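PDB 6PNR: alpha-glucosidase from [Eubacterium] rectale, which probably hydrolyses alpha-linked glycosides of sulfoquinovose, the sugar of sulfolipid, as a family 31 glycoside hydrolase, and here binds an aza-sugar inhibitor. Local coordinates for residues 513-518 with 623-628; 637-640 with 644-647; 509-514 with 542-547. All blocks are in the same frame, centred on the assembly; numbering follows the deposited sequence.

Contact 1: residues 513-518 with 623-628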
loop_
_atom_site.group_PDB
_atom_site.type_symbol
_atom_site.label_atom_id
_atom_site.label_comp_id
_atom_site.label_asym_id
_atom_site.label_seq_id
_atom_site.Cartn_x
_atom_site.Cartn_y
_atom_site.Cartn_z
ATOM N N MET A 513 -22.192 -19.086 -19.005
ATOM C CA MET A 513 -20.793 -19.149 -19.422
ATOM C C MET A 513 -20.237 -20.554 -19.246
ATOM O O MET A 513 -19.564 -21.085 -20.145
ATOM C CB MET A 513 -19.949 -18.154 -18.616
ATOM C CG MET A 513 -18.444 -18.424 -18.699
ATOM S SD MET A 513 -17.406 -17.182 -17.901
ATOM C CE MET A 513 -17.670 -17.595 -16.170
ATOM N N ALA A 514 -20.543 -21.173 -18.099
ATOM C CA ALA A 514 -19.971 -22.467 -17.749
ATOM C C ALA A 514 -20.348 -23.557 -18.746
ATOM O O ALA A 514 -19.587 -24.519 -18.920
ATOM C CB ALA A 514 -20.416 -22.864 -16.339
ATOM N N MET A 515 -21.507 -23.440 -19.409
ATOM C CA MET A 515 -21.853 -24.468 -20.382
ATOM C C MET A 515 -20.938 -24.446 -21.598
ATOM O O MET A 515 -20.935 -25.416 -22.354
ATOM C CB MET A 515 -23.319 -24.353 -20.819
ATOM C CG MET A 515 -23.683 -23.071 -21.545
ATOM S SD MET A 515 -25.474 -23.009 -21.841
ATOM C CE MET A 515 -25.627 -21.532 -22.846
ATOM N N PHE A 516 -20.157 -23.383 -21.793
ATOM C CA PHE A 516 -19.109 -23.356 -22.812
ATOM C C PHE A 516 -17.731 -23.544 -22.188
ATOM O O PHE A 516 -16.785 -22.844 -22.540
ATOM C CB PHE A 516 -19.161 -22.057 -23.614
ATOM C CG PHE A 516 -20.449 -21.848 -24.357
ATOM C CD1 PHE A 516 -20.690 -22.500 -25.560
ATOM C CD2 PHE A 516 -21.414 -20.982 -23.856
ATOM C CE1 PHE A 516 -21.873 -22.303 -26.249
ATOM C CE2 PHE A 516 -22.611 -20.784 -24.532
ATOM C CZ PHE A 516 -22.841 -21.448 -25.737
ATOM N N THR A 517 -17.610 -24.460 -21.219
ATOM C CA THR A 517 -16.345 -24.856 -20.610
ATOM C C THR A 517 -16.373 -26.375 -20.484
ATOM O O THR A 517 -17.433 -26.976 -20.689
ATOM C CB THR A 517 -16.139 -24.188 -19.236
ATOM O OG1 THR A 517 -17.027 -24.773 -18.275
ATOM C CG2 THR A 517 -16.370 -22.662 -19.301
ATOM N N PRO A 518 -15.256 -27.040 -20.149
ATOM C CA PRO A 518 -15.270 -28.516 -20.099
ATOM C C PRO A 518 -16.122 -29.144 -18.996
ATOM O O PRO A 518 -16.433 -30.337 -19.116
ATOM C CB PRO A 518 -13.790 -28.876 -19.898
ATOM C CG PRO A 518 -13.034 -27.692 -20.380
ATOM C CD PRO A 518 -13.887 -26.505 -20.033
ATOM N N HIS A 623 -24.211 -16.192 -35.258
ATOM C CA HIS A 623 -24.692 -16.066 -33.885
ATOM C C HIS A 623 -25.518 -17.292 -33.509
ATOM O O HIS A 623 -26.451 -17.667 -34.227
ATOM C CB HIS A 623 -25.519 -14.793 -33.728
ATOM C CG HIS A 623 -25.983 -14.541 -32.329
ATOM N ND1 HIS A 623 -27.314 -14.528 -31.978
ATOM C CD2 HIS A 623 -25.292 -14.282 -31.192
ATOM C CE1 HIS A 623 -27.426 -14.275 -30.686
ATOM N NE2 HIS A 623 -26.213 -14.122 -30.184
ATOM N N LEU A 624 -25.176 -17.915 -32.377
ATOM C CA LEU A 624 -25.687 -19.255 -32.084
ATOM C C LEU A 624 -27.203 -19.276 -31.939
ATOM O O LEU A 624 -27.867 -20.203 -32.421
ATOM C CB LEU A 624 -25.028 -19.805 -30.815
ATOM C CG LEU A 624 -25.573 -21.142 -30.300
ATOM C CD1 LEU A 624 -25.338 -22.266 -31.322
ATOM C CD2 LEU A 624 -24.936 -21.494 -28.961
ATOM N N TRP A 625 -27.773 -18.285 -31.254
ATOM C CA TRP A 625 -29.189 -18.343 -30.911
ATOM C C TRP A 625 -30.099 -17.843 -32.030
ATOM O O TRP A 625 -31.262 -18.267 -32.104
ATOM C CB TRP A 625 -29.455 -17.546 -29.621
ATOM C CG TRP A 625 -28.474 -17.875 -28.509
ATOM C CD1 TRP A 625 -27.519 -17.047 -27.984
ATOM C CD2 TRP A 625 -28.344 -19.126 -27.812
ATOM N NE1 TRP A 625 -26.812 -17.701 -27.001
ATOM C CE2 TRP A 625 -27.298 -18.977 -26.875
ATOM C CE3 TRP A 625 -29.012 -20.354 -27.885
ATOM C CZ2 TRP A 625 -26.903 -20.019 -26.015
ATOM C CZ3 TRP A 625 -28.621 -21.384 -27.037
ATOM C CH2 TRP A 625 -27.572 -21.208 -26.116
ATOM N N THR A 626 -29.606 -16.961 -32.902
ATOM C CA THR A 626 -30.441 -16.394 -33.953
ATOM C C THR A 626 -30.119 -16.891 -35.352
ATOM O O THR A 626 -30.997 -16.841 -36.216
ATOM C CB THR A 626 -30.346 -14.861 -33.954
ATOM O OG1 THR A 626 -28.979 -14.458 -34.132
ATOM C CG2 THR A 626 -30.888 -14.295 -32.647
ATOM N N GLY A 627 -28.904 -17.378 -35.597
ATOM C CA GLY A 627 -28.493 -17.740 -36.935
ATOM C C GLY A 627 -27.998 -16.587 -37.780
ATOM O O GLY A 627 -27.566 -16.817 -38.916
ATOM N N GLU A 628 -28.039 -15.360 -37.266
ATOM C CA GLU A 628 -27.574 -14.210 -38.026
ATOM C C GLU A 628 -26.073 -14.301 -38.288
ATOM O O GLU A 628 -25.302 -14.724 -37.426
ATOM C CB GLU A 628 -27.900 -12.921 -37.283
ATOM C CG GLU A 628 -27.610 -11.669 -38.093
ATOM C CD GLU A 628 -28.212 -10.424 -37.470
ATOM O OE1 GLU A 628 -28.737 -10.523 -36.336
ATOM O OE2 GLU A 628 -28.162 -9.352 -38.118
#
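F516 and L624 have the nearest CA atoms of the two segments, yet these lie 12.1 Å apart, so side chains, not backbones, bridge 513-518 and 623-628. M515 and F516 occupy the two central positions of a type I turn, A514 to T517, and both point across. The threonine ties the turn down: T517 OG1 donates in the carbonyl plane to a lone pair of A514 O at 2.7 Å. M515 suits the reach because it is slim and unbranched; extended beyond CG, it brings CE to the indole rim, 3.7 Å from W625 CZ2 and near the ring plane. The contact joins the family 31 TIM-barrel domain to the beta-rich C-terminal domain, where 623-628 forms the bend between strands 621-623 and 629-630. From that bend L624 approaches F516 from the opposite direction, its CD2 lying 3.8 Å from F516 CZ at the edge of the phenyl ring, near its plane. With CG anti to the backbone N (chi1 174°), L624 also lays CD2 over one face of the W625 ring, toward the rim. W625 adds polarity to an otherwise apolar, buried meeting: its NE1 donates to T644 O, and R546 makes a cation-pi contact with the indole.

Contact 2: residues 637-640 with 644-647; sequences VSAE and TPAF
P645 and F647 face A639 and V637 across a tight connection resembling a beta arch: strand 633-638 pairs with 611-616, whereas 646-649 belongs to the larger antiparallel sheet of the C-terminal domain, so the segments meet through side chains and share no hydrogen bond. At T644 the chain comes out of the bend with its CB directed away from 637-640; the hydroxyl OG1 is hydrogen-bonded to E512 O, a polar end well suited to a carbonyl near the end of a helix. P645 follows, with a CA 6.1 Å from that of A639. The compact ring of P645 packs within the arch, P645 CG resting 3.9 Å from A639 CB and P645 CB lying 4.3 Å from V637 CG2. The small methyl of A639 allows this close approach, and W612 and V614 of strand 611-616 pack on the same proline. A646, where the strand begins, directs its CB away from 637-640, and its methyl packs on F516 and I601. At F647 the side chain again serves the inner side: CG stands beside the backbone N (chi1 -51°), and the far end of the ring reaches V637, while Y630 touches both residues. The phenyl is met at its edge and in its plane, V637 CG1 lying 3.7 Å from F647 CZ and 3.9 Å from F647 CE2.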
loop_
_atom_site.group_PDB
_atom_site.type_symbol
_atom_site.label_atom_id
_atom_site.label_comp_id
_atom_site.label_asym_id
_atom_site.label_seq_id
_atom_site.Cartn_x
_atom_site.Cartn_y
_atom_site.Cartn_z
ATOM N N VAL A 637 -25.298 -7.672 -29.897
ATOM C CA VAL A 637 -26.312 -8.701 -30.077
ATOM C C VAL A 637 -27.260 -8.684 -28.888
ATOM O O VAL A 637 -26.891 -8.281 -27.781
ATOM C CB VAL A 637 -25.687 -10.105 -30.243
ATOM C CG1 VAL A 637 -24.805 -10.152 -31.490
ATOM C CG2 VAL A 637 -24.890 -10.485 -28.995
ATOM N N SER A 638 -28.494 -9.126 -29.123
ATOM C CA SER A 638 -29.387 -9.372 -28.004
ATOM C C SER A 638 -28.773 -10.442 -27.113
ATOM O O SER A 638 -28.214 -11.430 -27.598
ATOM C CB SER A 638 -30.768 -9.812 -28.489
ATOM O OG SER A 638 -31.610 -10.049 -27.379
ATOM N N ALA A 639 -28.865 -10.239 -25.802
ATOM C CA ALA A 639 -28.193 -11.121 -24.854
ATOM C C ALA A 639 -29.015 -11.198 -23.568
ATOM O O ALA A 639 -28.541 -10.906 -22.470
ATOM C CB ALA A 639 -26.769 -10.636 -24.595
ATOM N N GLU A 640 -30.282 -11.582 -23.701
ATOM C CA GLU A 640 -31.111 -11.794 -22.531
ATOM C C GLU A 640 -30.578 -12.983 -21.729
ATOM O O GLU A 640 -29.761 -13.781 -22.205
ATOM C CB GLU A 640 -32.574 -12.022 -22.930
ATOM C CG GLU A 640 -33.178 -10.940 -23.841
ATOM C CD GLU A 640 -33.497 -9.620 -23.125
ATOM O OE1 GLU A 640 -33.455 -9.546 -21.872
ATOM O OE2 GLU A 640 -33.803 -8.639 -23.839
ATOM N N THR A 644 -26.228 -16.606 -24.039
ATOM C CA THR A 644 -24.825 -16.215 -24.037
ATOM C C THR A 644 -24.435 -15.625 -25.392
ATOM O O THR A 644 -24.815 -16.171 -26.432
ATOM C CB THR A 644 -23.942 -17.438 -23.756
ATOM O OG1 THR A 644 -24.539 -18.230 -22.726
ATOM C CG2 THR A 644 -22.539 -17.018 -23.336
ATOM N N PRO A 645 -23.678 -14.522 -25.423
ATOM C CA PRO A 645 -23.126 -14.059 -26.701
ATOM C C PRO A 645 -22.140 -15.074 -27.259
ATOM O O PRO A 645 -20.959 -15.064 -26.904
ATOM C CB PRO A 645 -22.453 -12.733 -26.328
ATOM C CG PRO A 645 -23.224 -12.272 -25.124
ATOM C CD PRO A 645 -23.443 -13.546 -24.352
ATOM N N ALA A 646 -22.622 -15.970 -28.116
ATOM C CA ALA A 646 -21.831 -17.085 -28.614
ATOM C C ALA A 646 -22.000 -17.185 -30.121
ATOM O O ALA A 646 -23.110 -17.045 -30.641
ATOM C CB ALA A 646 -22.240 -18.400 -27.955
ATOM N N PHE A 647 -20.890 -17.431 -30.812
ATOM C CA PHE A 647 -20.847 -17.463 -32.267
ATOM C C PHE A 647 -20.028 -18.671 -32.689
ATOM O O PHE A 647 -19.098 -19.073 -31.985
ATOM C CB PHE A 647 -20.226 -16.170 -32.833
ATOM C CG PHE A 647 -20.853 -14.910 -32.286
ATOM C CD1 PHE A 647 -20.549 -14.462 -31.002
ATOM C CD2 PHE A 647 -21.749 -14.180 -33.047
ATOM C CE1 PHE A 647 -21.139 -13.328 -30.483
ATOM C CE2 PHE A 647 -22.336 -13.031 -32.539
ATOM C CZ PHE A 647 -22.030 -12.603 -31.249
#

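Contact 3: residues 509-514 with 542-547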
loop_
_atom_site.group_PDB
_atom_site.type_symbol
_atom_site.label_atom_id
_atom_site.label_comp_id
_atom_site.label_asym_id
_atom_site.label_seq_id
_atom_site.Cartn_x
_atom_site.Cartn_y
_atom_site.Cartn_z
ATOM N N ARG A 509 -26.181 -16.034 -15.044
ATOM C CA ARG A 509 -25.130 -15.544 -15.937
ATOM C C ARG A 509 -23.878 -16.408 -15.844
ATOM O O ARG A 509 -23.196 -16.626 -16.851
ATOM C CB ARG A 509 -24.769 -14.087 -15.621
ATOM C CG ARG A 509 -25.773 -13.051 -16.120
ATOM C CD ARG A 509 -25.919 -13.095 -17.653
ATOM N NE ARG A 509 -26.756 -11.982 -18.096
ATOM C CZ ARG A 509 -27.321 -11.872 -19.294
ATOM N NH1 ARG A 509 -27.156 -12.816 -20.212
ATOM N NH2 ARG A 509 -28.064 -10.801 -19.567
ATOM N N TRP A 510 -23.535 -16.877 -14.637
ATOM C CA TRP A 510 -22.369 -17.752 -14.503
ATOM C C TRP A 510 -22.608 -19.101 -15.172
ATOM O O TRP A 510 -21.710 -19.646 -15.823
ATOM C CB TRP A 510 -22.024 -17.947 -13.022
ATOM C CG TRP A 510 -20.526 -18.018 -12.696
ATOM C CD1 TRP A 510 -19.609 -18.908 -13.183
ATOM C CD2 TRP A 510 -19.821 -17.187 -11.757
ATOM N NE1 TRP A 510 -18.366 -18.662 -12.621
ATOM C CE2 TRP A 510 -18.477 -17.617 -11.738
ATOM C CE3 TRP A 510 -20.198 -16.101 -10.948
ATOM C CZ2 TRP A 510 -17.505 -16.999 -10.949
ATOM C CZ3 TRP A 510 -19.232 -15.488 -10.159
ATOM C CH2 TRP A 510 -17.899 -15.943 -10.166
ATOM N N ALA A 511 -23.809 -19.661 -15.021
ATOM C CA ALA A 511 -24.081 -20.967 -15.614
ATOM C C ALA A 511 -24.056 -20.913 -17.146
ATOM O O ALA A 511 -23.625 -21.874 -17.799
ATOM C CB ALA A 511 -25.416 -21.494 -15.100
ATOM N N GLU A 512 -24.507 -19.803 -17.739
ATOM C CA GLU A 512 -24.556 -19.714 -19.198
ATOM C C GLU A 512 -23.172 -19.504 -19.808
ATOM O O GLU A 512 -22.995 -19.736 -21.014
ATOM C CB GLU A 512 -25.519 -18.599 -19.643
ATOM C CG GLU A 512 -24.957 -17.183 -19.619
ATOM C CD GLU A 512 -26.024 -16.111 -19.868
ATOM O OE1 GLU A 512 -27.166 -16.272 -19.387
ATOM O OE2 GLU A 512 -25.719 -15.106 -20.545
ATOM N N MET A 513 -22.192 -19.086 -19.005
ATOM C CA MET A 513 -20.793 -19.149 -19.422
ATOM C C MET A 513 -20.237 -20.554 -19.246
ATOM O O MET A 513 -19.564 -21.085 -20.145
ATOM C CB MET A 513 -19.949 -18.154 -18.616
ATOM C CG MET A 513 -18.444 -18.424 -18.699
ATOM S SD MET A 513 -17.406 -17.182 -17.901
ATOM C CE MET A 513 -17.670 -17.595 -16.170
ATOM N N ALA A 514 -20.543 -21.173 -18.099
ATOM C CA ALA A 514 -19.971 -22.467 -17.749
ATOM C C ALA A 514 -20.348 -23.557 -18.746
ATOM O O ALA A 514 -19.587 -24.519 -18.920
ATOM C CB ALA A 514 -20.416 -22.864 -16.339
ATOM N N GLU A 542 -35.697 -24.603 -13.992
ATOM C CA GLU A 542 -36.128 -24.799 -15.372
ATOM C C GLU A 542 -35.112 -24.224 -16.349
ATOM O O GLU A 542 -34.802 -24.849 -17.374
ATOM C CB GLU A 542 -37.504 -24.165 -15.581
ATOM C CG GLU A 542 -38.603 -24.808 -14.737
ATOM C CD GLU A 542 -39.837 -23.914 -14.592
ATOM O OE1 GLU A 542 -39.999 -22.989 -15.424
ATOM O OE2 GLU A 542 -40.632 -24.132 -13.642
ATOM N N ARG A 543 -34.575 -23.038 -16.041
ATOM C CA ARG A 543 -33.539 -22.436 -16.877
ATOM C C ARG A 543 -32.266 -23.273 -16.877
ATOM O O ARG A 543 -31.638 -23.461 -17.923
ATOM C CB ARG A 543 -33.234 -21.018 -16.388
ATOM C CG ARG A 543 -34.292 -19.984 -16.741
ATOM C CD ARG A 543 -33.992 -18.683 -16.003
ATOM N NE ARG A 543 -34.906 -17.607 -16.366
ATOM C CZ ARG A 543 -34.731 -16.824 -17.424
ATOM N NH1 ARG A 543 -33.680 -17.009 -18.217
ATOM N NH2 ARG A 543 -35.599 -15.857 -17.685
ATOM N N LEU A 544 -31.842 -23.742 -15.702
ATOM C CA LEU A 544 -30.616 -24.519 -15.609
ATOM C C LEU A 544 -30.736 -25.823 -16.400
ATOM O O LEU A 544 -29.769 -26.269 -17.032
ATOM C CB LEU A 544 -30.293 -24.785 -14.135
ATOM C CG LEU A 544 -28.998 -25.526 -13.816
ATOM C CD1 LEU A 544 -27.821 -24.766 -14.404
ATOM C CD2 LEU A 544 -28.860 -25.652 -12.307
ATOM N N ALA A 545 -31.919 -26.443 -16.384
ATOM C CA ALA A 545 -32.145 -27.632 -17.204
ATOM C C ALA A 545 -31.798 -27.371 -18.665
ATOM O O ALA A 545 -31.138 -28.191 -19.315
ATOM C CB ALA A 545 -33.603 -28.084 -17.080
ATOM N N ARG A 546 -32.232 -26.227 -19.196
ATOM C CA ARG A 546 -31.885 -25.862 -20.565
ATOM C C ARG A 546 -30.378 -25.675 -20.732
ATOM O O ARG A 546 -29.777 -26.212 -21.673
ATOM C CB ARG A 546 -32.641 -24.602 -20.968
ATOM C CG ARG A 546 -32.074 -23.887 -22.194
ATOM C CD ARG A 546 -32.961 -22.711 -22.566
ATOM N NE ARG A 546 -32.456 -21.948 -23.693
ATOM C CZ ARG A 546 -31.473 -21.060 -23.622
ATOM N NH1 ARG A 546 -30.856 -20.817 -22.462
ATOM N NH2 ARG A 546 -31.106 -20.413 -24.720
ATOM N N LEU A 547 -29.745 -24.920 -19.821
ATOM C CA LEU A 547 -28.314 -24.656 -19.952
ATOM C C LEU A 547 -27.508 -25.947 -19.896
ATOM O O LEU A 547 -26.564 -26.137 -20.672
ATOM C CB LEU A 547 -27.847 -23.683 -18.860
ATOM C CG LEU A 547 -28.574 -22.324 -18.786
ATOM C CD1 LEU A 547 -28.088 -21.482 -17.611
ATOM C CD2 LEU A 547 -28.467 -21.531 -20.087
#
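Two neighbouring helices of the family 31 TIM-barrel domain, 504-514 and 538-568, meet here through A511 and L547. The segments run almost in the same direction, 14° apart, with axes 10.1 Å from each other at closest approach. Leucine methyls against an alanine suit such a spacing: A511 offers only its CB, and L547 CD1 comes to 3.7 Å from it. L544, one turn earlier than L547 on the same helix, sets CD1 4.1 Å from A511 CB, so the alanine methyl touches both leucines. L547 directs its CB toward the other helix, with CG beside its own backbone N (chi1 -57°); its two branches divide the work, CD1 lying 4.0 Å from E512 N while CD2 lies 4.2 Å from E512 CB. Thus E512 lends its backbone and aliphatic root to the apolar seam and keeps its carboxylate for other partners. R509, one turn back, donates from NH1 to E512 OE2 at 2.7 Å, a salt bridge meeting the syn side of the carboxylate with an N-H...O angle of 150°. The other oxygen, OE1, accepts from G642 N, so the buried carboxylate is gripped at both oxygens, which probably favours its charged form. R509 NH2 reaches A639 O, while R543 NH1 and R546 NH1 bond to L641 O and G642 O, linking both helices to the stretch 639-642. Successive helices side by side and nearly parallel are characteristic of the helical layer surrounding a TIM barrel.

Following the chain, helix 504-514 supplies the first segment of both contact 3 and contact 1, which share M513 and A514. Contact 3 closes the shorter loop, with 27 residues between its segments, onward to helix 538-568, inside the TIM-barrel domain. Contact 1 closes a much longer one of 104 residues, which takes in 542-547 on its way to the C-terminal domain. Contact 2 follows both in series and spans only three residues, within that second domain. The three sites adjoin in space: M515 packs on L547, and L624 N is hydrogen-bonded to A646 O. Together they tie the helix pair of the barrel to the sheets of the C-terminal domain.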